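Local coordinates for de novo design, hyper stable, disulfide-rich mini protein (Synthetic construct, PDB 5JG9) that has no known natural function, being a de novo designed, disulfide-rich mini protein intended as a hyperstable constrained fold, at residues A[31-36]-A[42-47]; A[3-8]-A[26-31]. All coordinates share one frame; numbering follows the deposited sequence.

Contact 1 (A[31-36]-A[42-47]); sequences QYQIRK and VCEIRC
Arg35 and Glu44 meet across the C-terminal beta hairpin of this designed mini protein, strand 31-36 running antiparallel to strand 42-46. The close-packed part is the backbone ladder: Gln31-Arg46, Gln33-Glu44 and Arg35-Val42 are hydrogen-bonded pairs, and Glu44 N reaches Gln33 O at 2.8 Å. On the face turned to helix 14-28, Ile45 CD1 packs against Tyr32 CB at 3.7 Å, and Cys43 is disulfide-bonded to Cys21. The other face holds buried Val42 and Glu44, but Gln31, Gln33 and Arg46 make its looser, solvent-exposed side. Arg35, bent at its second torsion (chi2 -64°), swings its guanidinium back over Gln33 CB and grips Glu44 side-on. NE lies 3.2 Å from Glu44 OE2, in the guanidinium plane but above the carboxylate; NH2 reaches Glu44 OE1, also at 3.2 Å, on the syn side but tilted well out of the carboxylate plane. Arg46 NE takes the same OE1 at 2.8 Å. With an alanine in place of Arg35, Glu44 would probably lose both bonds from across the hairpin, and Gln33 CB its cover. Between two arginines Glu44 is likely to stay ionised, its carboxylate letting Arg35 NH2 and Arg46 NH2 sit 4.2 Å apart.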
loop_
_atom_site.group_PDB
_atom_site.type_symbol
_atom_site.label_atom_id
_atom_site.label_comp_id
_atom_site.label_asym_id
_atom_site.label_seq_id
_atom_site.Cartn_x
_atom_site.Cartn_y
_atom_site.Cartn_z
ATOM N N GLN A 31 8.867 -2.068 -4.689
ATOM C CA GLN A 31 8.643 -2.842 -3.520
ATOM C C GLN A 31 7.396 -2.333 -2.808
ATOM O O GLN A 31 7.070 -1.117 -2.878
ATOM C CB GLN A 31 9.822 -2.725 -2.563
ATOM C CG GLN A 31 11.099 -3.443 -3.053
ATOM C CD GLN A 31 12.291 -3.365 -2.075
ATOM O OE1 GLN A 31 12.122 -3.136 -0.866
ATOM N NE2 GLN A 31 13.504 -3.623 -2.582
ATOM N N TYR A 32 6.653 -3.223 -2.197
ATOM C CA TYR A 32 5.392 -2.777 -1.562
ATOM C C TYR A 32 5.302 -3.415 -0.205
ATOM O O TYR A 32 5.717 -4.522 0.010
ATOM C CB TYR A 32 4.168 -3.150 -2.425
ATOM C CG TYR A 32 3.909 -4.666 -2.465
ATOM C CD1 TYR A 32 3.026 -5.273 -1.546
ATOM C CD2 TYR A 32 4.442 -5.450 -3.452
ATOM C CE1 TYR A 32 2.789 -6.657 -1.585
ATOM C CE2 TYR A 32 4.176 -6.836 -3.509
ATOM C CZ TYR A 32 3.420 -7.432 -2.539
ATOM O OH TYR A 32 3.159 -8.800 -2.658
ATOM N N GLN A 33 4.691 -2.703 0.716
ATOM C CA GLN A 33 4.401 -3.154 2.064
ATOM C C GLN A 33 3.073 -2.540 2.586
ATOM O O GLN A 33 2.753 -1.437 2.189
ATOM C CB GLN A 33 5.501 -2.597 2.979
ATOM C CG GLN A 33 6.909 -3.149 2.714
ATOM C CD GLN A 33 7.186 -4.622 2.989
ATOM O OE1 GLN A 33 8.283 -5.233 2.594
ATOM N NE2 GLN A 33 6.328 -5.192 3.795
ATOM N N ILE A 34 2.387 -3.249 3.487
ATOM C CA ILE A 34 1.151 -2.786 4.064
ATOM C C ILE A 34 1.468 -2.446 5.496
ATOM O O ILE A 34 2.090 -3.226 6.228
ATOM C CB ILE A 34 0.014 -3.810 3.917
ATOM C CG1 ILE A 34 -0.545 -3.773 2.475
ATOM C CG2 ILE A 34 -1.142 -3.477 4.805
ATOM C CD1 ILE A 34 0.300 -4.608 1.508
ATOM N N ARG A 35 1.110 -1.198 5.851
ATOM C CA ARG A 35 1.304 -0.640 7.188
ATOM C C ARG A 35 -0.097 -0.304 7.760
ATOM O O ARG A 35 -1.092 -0.449 7.049
ATOM C CB ARG A 35 2.157 0.643 7.118
ATOM C CG ARG A 35 3.375 0.594 6.148
ATOM C CD ARG A 35 4.373 -0.422 6.603
ATOM N NE ARG A 35 5.657 -0.327 5.948
ATOM C CZ ARG A 35 6.566 -1.284 6.046
ATOM N NH1 ARG A 35 6.296 -2.439 6.679
ATOM N NH2 ARG A 35 7.757 -1.130 5.464
ATOM N N LYS A 36 -0.141 0.140 9.017
ATOM C CA LYS A 36 -1.414 0.679 9.603
ATOM C C LYS A 36 -1.191 2.004 10.256
ATOM O O LYS A 36 -0.142 2.270 10.849
ATOM C CB LYS A 36 -1.984 -0.208 10.649
ATOM C CG LYS A 36 -2.549 -1.462 10.126
ATOM C CD LYS A 36 -3.313 -2.171 11.239
ATOM C CE LYS A 36 -4.693 -1.614 11.342
ATOM N NZ LYS A 36 -5.490 -2.539 12.215
ATOM N N VAL A 42 -2.535 1.098 4.979
ATOM C CA VAL A 42 -1.672 2.022 4.259
ATOM C C VAL A 42 -0.833 1.151 3.300
ATOM O O VAL A 42 -0.187 0.233 3.701
ATOM C CB VAL A 42 -0.751 2.870 5.223
ATOM C CG1 VAL A 42 0.181 3.786 4.418
ATOM C CG2 VAL A 42 -1.584 3.703 6.170
ATOM N N CYS A 43 -0.900 1.455 2.018
ATOM C CA CYS A 43 0.014 0.930 1.001
ATOM C C CYS A 43 1.291 1.788 0.919
ATOM O O CYS A 43 1.226 2.998 0.588
ATOM C CB CYS A 43 -0.649 0.883 -0.361
ATOM S SG CYS A 43 0.478 0.243 -1.596
ATOM N N GLU A 44 2.424 1.204 1.214
ATOM C CA GLU A 44 3.726 1.885 1.017
ATOM C C GLU A 44 4.441 1.322 -0.168
ATOM O O GLU A 44 4.682 0.091 -0.234
ATOM C CB GLU A 44 4.573 1.682 2.271
ATOM C CG GLU A 44 6.037 2.143 2.041
ATOM C CD GLU A 44 6.935 1.715 3.213
ATOM O OE1 GLU A 44 7.804 0.815 2.978
ATOM O OE2 GLU A 44 6.692 2.202 4.328
ATOM N N ILE A 45 4.868 2.191 -1.067
ATOM C CA ILE A 45 5.533 1.775 -2.339
ATOM C C ILE A 45 6.933 2.392 -2.249
ATOM O O ILE A 45 7.087 3.578 -1.847
ATOM C CB ILE A 45 4.775 2.280 -3.620
ATOM C CG1 ILE A 45 3.292 1.682 -3.679
ATOM C CG2 ILE A 45 5.534 1.987 -4.921
ATOM C CD1 ILE A 45 3.222 0.187 -3.742
ATOM N N ARG A 46 7.922 1.591 -2.556
ATOM C CA ARG A 46 9.347 2.051 -2.659
ATOM C C ARG A 46 9.894 1.642 -4.095
ATOM O O ARG A 46 10.196 0.490 -4.302
ATOM C CB ARG A 46 10.268 1.426 -1.565
ATOM C CG ARG A 46 9.824 1.683 -0.168
ATOM C CD ARG A 46 10.839 1.232 0.868
ATOM N NE ARG A 46 10.391 1.688 2.179
ATOM C CZ ARG A 46 10.986 1.457 3.360
ATOM N NH1 ARG A 46 12.099 0.728 3.446
ATOM N NH2 ARG A 46 10.445 1.975 4.492
ATOM N N CYS A 47 10.036 2.597 -5.019
ATOM C CA CYS A 47 10.588 2.377 -6.343
ATOM C C CYS A 47 12.076 2.735 -6.400
ATOM O O CYS A 47 12.520 3.313 -5.373
ATOM C CB CYS A 47 9.897 3.279 -7.325
ATOM S SG CYS A 47 8.157 2.962 -7.491
ATOM O OXT CYS A 47 12.762 2.502 -7.479
#

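Contact 2 (A[3-8]-A[26-31]); sequences EERRYK and ERQNCQ
A Schellman motif closes helix 14-28 in this beta-alpha-beta-beta mini fold, and Gln28, in the last turn, directs its CB toward strand 5-8, an outer strand of the three-stranded sheet. Asn29 takes a positive phi of 46°, and its backbone N bonds back to Glu26 O at 3.2 Å, so the chain leaves the helix and turns toward Cys30 and the next strand. What crosses between the segments is a small surface contact made by Arg5 and Gln28. Arg5 is extended from CG to NE; its side chain and that of Gln28 cross, their end planes 27° apart, and meet only through NH1 and OE1. Arg5 NH1 and Gln28 OE1 come within 3.1 Å, but the angle is too poor for a hydrogen bond, so the two are merely close. Arg5 is held on its other side by Glu3 of its own segment: NE lies 2.9 Å from Glu3 OE2 in a salt bridge whose hydrogen bond is bent and weak, while Glu3 OE1 lies in the guanidinium plane, at its edge, as the acceptor of a long, weak bond from NH2. Beside this patch, Cys30 is disulfide-bonded to Cys47, against which both Arg5 and Gln28 pack, and the Tyr7 ring makes a cation-pi contact with Arg24 of the helix. The true hydrogen-bonded link is indirect. One water accepts from Arg5 NH1 at 3.1 Å and from Gln28 NE2 at 3.0 Å, and its third bond, to Tyr7 OH, is 2.6 Å long.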
loop_
_atom_site.group_PDB
_atom_site.type_symbol
_atom_site.label_atom_id
_atom_site.label_comp_id
_atom_site.label_asym_id
_atom_site.label_seq_id
_atom_site.Cartn_x
_atom_site.Cartn_y
_atom_site.Cartn_z
ATOM N N GLU A 3 13.179 7.384 -2.323
ATOM C CA GLU A 3 11.742 7.720 -2.415
ATOM C C GLU A 3 10.719 6.710 -1.825
ATOM O O GLU A 3 10.671 5.550 -2.216
ATOM C CB GLU A 3 11.311 7.981 -3.840
ATOM C CG GLU A 3 9.882 8.551 -3.970
ATOM C CD GLU A 3 9.188 8.238 -5.312
ATOM O OE1 GLU A 3 9.794 7.526 -6.190
ATOM O OE2 GLU A 3 7.989 8.644 -5.460
ATOM N N GLU A 4 9.807 7.209 -0.969
ATOM C CA GLU A 4 8.838 6.412 -0.305
ATOM C C GLU A 4 7.444 7.039 -0.536
ATOM O O GLU A 4 7.271 8.257 -0.299
ATOM C CB GLU A 4 9.221 6.495 1.172
ATOM C CG GLU A 4 8.821 5.377 2.127
ATOM C CD GLU A 4 9.834 5.319 3.297
ATOM O OE1 GLU A 4 9.484 5.404 4.496
ATOM O OE2 GLU A 4 10.996 5.181 3.004
ATOM N N ARG A 5 6.487 6.233 -0.982
ATOM C CA ARG A 5 5.091 6.708 -1.222
ATOM C C ARG A 5 4.222 5.925 -0.294
ATOM O O ARG A 5 4.379 4.718 -0.200
ATOM C CB ARG A 5 4.580 6.446 -2.645
ATOM C CG ARG A 5 5.411 7.050 -3.771
ATOM C CD ARG A 5 5.237 6.214 -5.058
ATOM N NE ARG A 5 6.350 6.260 -6.021
ATOM C CZ ARG A 5 6.301 5.978 -7.352
ATOM N NH1 ARG A 5 5.170 5.607 -7.952
ATOM N NH2 ARG A 5 7.424 6.119 -8.112
ATOM N N ARG A 6 3.318 6.619 0.385
ATOM C CA ARG A 6 2.288 6.025 1.209
ATOM C C ARG A 6 0.901 6.436 0.812
ATOM O O ARG A 6 0.643 7.640 0.642
ATOM C CB ARG A 6 2.474 6.508 2.635
ATOM C CG ARG A 6 3.631 6.014 3.438
ATOM C CD ARG A 6 3.342 6.667 4.813
ATOM N NE ARG A 6 3.788 5.745 5.803
ATOM C CZ ARG A 6 3.175 5.144 6.828
ATOM N NH1 ARG A 6 1.959 5.408 7.274
ATOM N NH2 ARG A 6 3.931 4.250 7.440
ATOM N N TYR A 7 0.015 5.440 0.651
ATOM C CA TYR A 7 -1.405 5.689 0.239
ATOM C C TYR A 7 -2.256 5.177 1.427
ATOM O O TYR A 7 -2.306 3.982 1.650
ATOM C CB TYR A 7 -1.742 4.894 -0.991
ATOM C CG TYR A 7 -0.869 5.165 -2.219
ATOM C CD1 TYR A 7 -1.219 6.182 -3.133
ATOM C CD2 TYR A 7 0.259 4.507 -2.400
ATOM C CE1 TYR A 7 -0.415 6.459 -4.224
ATOM C CE2 TYR A 7 1.080 4.743 -3.503
ATOM C CZ TYR A 7 0.738 5.725 -4.385
ATOM O OH TYR A 7 1.522 5.987 -5.468
ATOM N N LYS A 8 -2.806 6.078 2.234
ATOM C CA LYS A 8 -3.648 5.707 3.368
ATOM C C LYS A 8 -5.058 5.455 2.811
ATOM O O LYS A 8 -5.596 6.297 2.126
ATOM C CB LYS A 8 -3.655 6.750 4.492
ATOM C CG LYS A 8 -4.301 6.262 5.812
ATOM C CD LYS A 8 -4.412 7.301 6.921
ATOM C CE LYS A 8 -5.117 8.584 6.457
ATOM N NZ LYS A 8 -4.958 9.603 7.497
ATOM N N GLU A 26 3.796 -4.552 -8.083
ATOM C CA GLU A 26 4.214 -5.535 -9.084
ATOM C C GLU A 26 4.155 -4.942 -10.460
ATOM O O GLU A 26 5.111 -5.129 -11.245
ATOM C CB GLU A 26 3.391 -6.818 -8.976
ATOM C CG GLU A 26 3.856 -7.564 -7.748
ATOM C CD GLU A 26 3.275 -8.908 -7.567
ATOM O OE1 GLU A 26 2.182 -9.214 -8.092
ATOM O OE2 GLU A 26 3.941 -9.619 -6.805
ATOM N N ARG A 27 3.091 -4.166 -10.731
ATOM C CA ARG A 27 2.918 -3.505 -12.004
ATOM C C ARG A 27 4.121 -2.566 -12.339
ATOM O O ARG A 27 4.434 -2.326 -13.503
ATOM C CB ARG A 27 1.574 -2.800 -11.980
ATOM C CG ARG A 27 1.272 -1.834 -13.082
ATOM C CD ARG A 27 0.545 -0.612 -12.507
ATOM N NE ARG A 27 -0.580 -0.968 -11.670
ATOM C CZ ARG A 27 -1.109 -0.188 -10.707
ATOM N NH1 ARG A 27 -0.560 0.987 -10.361
ATOM N NH2 ARG A 27 -2.184 -0.639 -10.033
ATOM N N GLN A 28 4.732 -1.997 -11.325
ATOM C CA GLN A 28 5.726 -0.988 -11.494
ATOM C C GLN A 28 7.106 -1.515 -11.220
ATOM O O GLN A 28 8.059 -0.739 -11.284
ATOM C CB GLN A 28 5.500 0.118 -10.440
ATOM C CG GLN A 28 4.321 1.038 -10.659
ATOM C CD GLN A 28 4.169 1.953 -9.425
ATOM O OE1 GLN A 28 5.102 2.676 -9.058
ATOM N NE2 GLN A 28 3.040 1.921 -8.803
ATOM N N ASN A 29 7.242 -2.785 -10.837
ATOM C CA ASN A 29 8.500 -3.286 -10.238
ATOM C C ASN A 29 9.082 -2.371 -9.152
ATOM O O ASN A 29 10.225 -1.995 -9.173
ATOM C CB ASN A 29 9.545 -3.630 -11.306
ATOM C CG ASN A 29 9.068 -4.684 -12.240
ATOM O OD1 ASN A 29 8.392 -5.638 -11.860
ATOM N ND2 ASN A 29 9.360 -4.492 -13.521
ATOM N N CYS A 30 8.240 -2.024 -8.201
ATOM C CA CYS A 30 8.604 -1.304 -6.972
ATOM C C CYS A 30 8.149 -2.170 -5.798
ATOM O O CYS A 30 7.237 -2.996 -5.946
ATOM C CB CYS A 30 7.834 0.048 -6.909
ATOM S SG CYS A 30 8.200 1.154 -8.320
ATOM N N GLN A 31 8.867 -2.068 -4.689
ATOM C CA GLN A 31 8.643 -2.842 -3.520
ATOM C C GLN A 31 7.396 -2.333 -2.808
ATOM O O GLN A 31 7.070 -1.117 -2.878
ATOM C CB GLN A 31 9.822 -2.725 -2.563
ATOM C CG GLN A 31 11.099 -3.443 -3.053
ATOM C CD GLN A 31 12.291 -3.365 -2.075
ATOM O OE1 GLN A 31 12.122 -3.136 -0.866
ATOM N NE2 GLN A 31 13.504 -3.623 -2.582
HETATM O O HOH W 1 2.597 4.231 -7.014
#

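Overall arrangement
Contact 1 is the hairpin that makes up two strands of the sheet, and contact 2 is the water-bridged meeting of the remaining strand with the end of the helix; their centres lie about 6 Å apart. Strand 40-46, in the middle of the sheet, pairs with strand 31-37 in contact 1 and also borders strand 5-8 of contact 2, with Ile45 N 2.7 Å from Arg5 O in a probable hydrogen bond. The firmest tie is covalent: Cys47 SG and Cys30 SG are joined at 2.0 Å, fastening the C-terminus to the segment that follows the helix. Arg5 NH2 packs on that Cys47 SG at 3.3 Å. Gln31 belongs to both ranges.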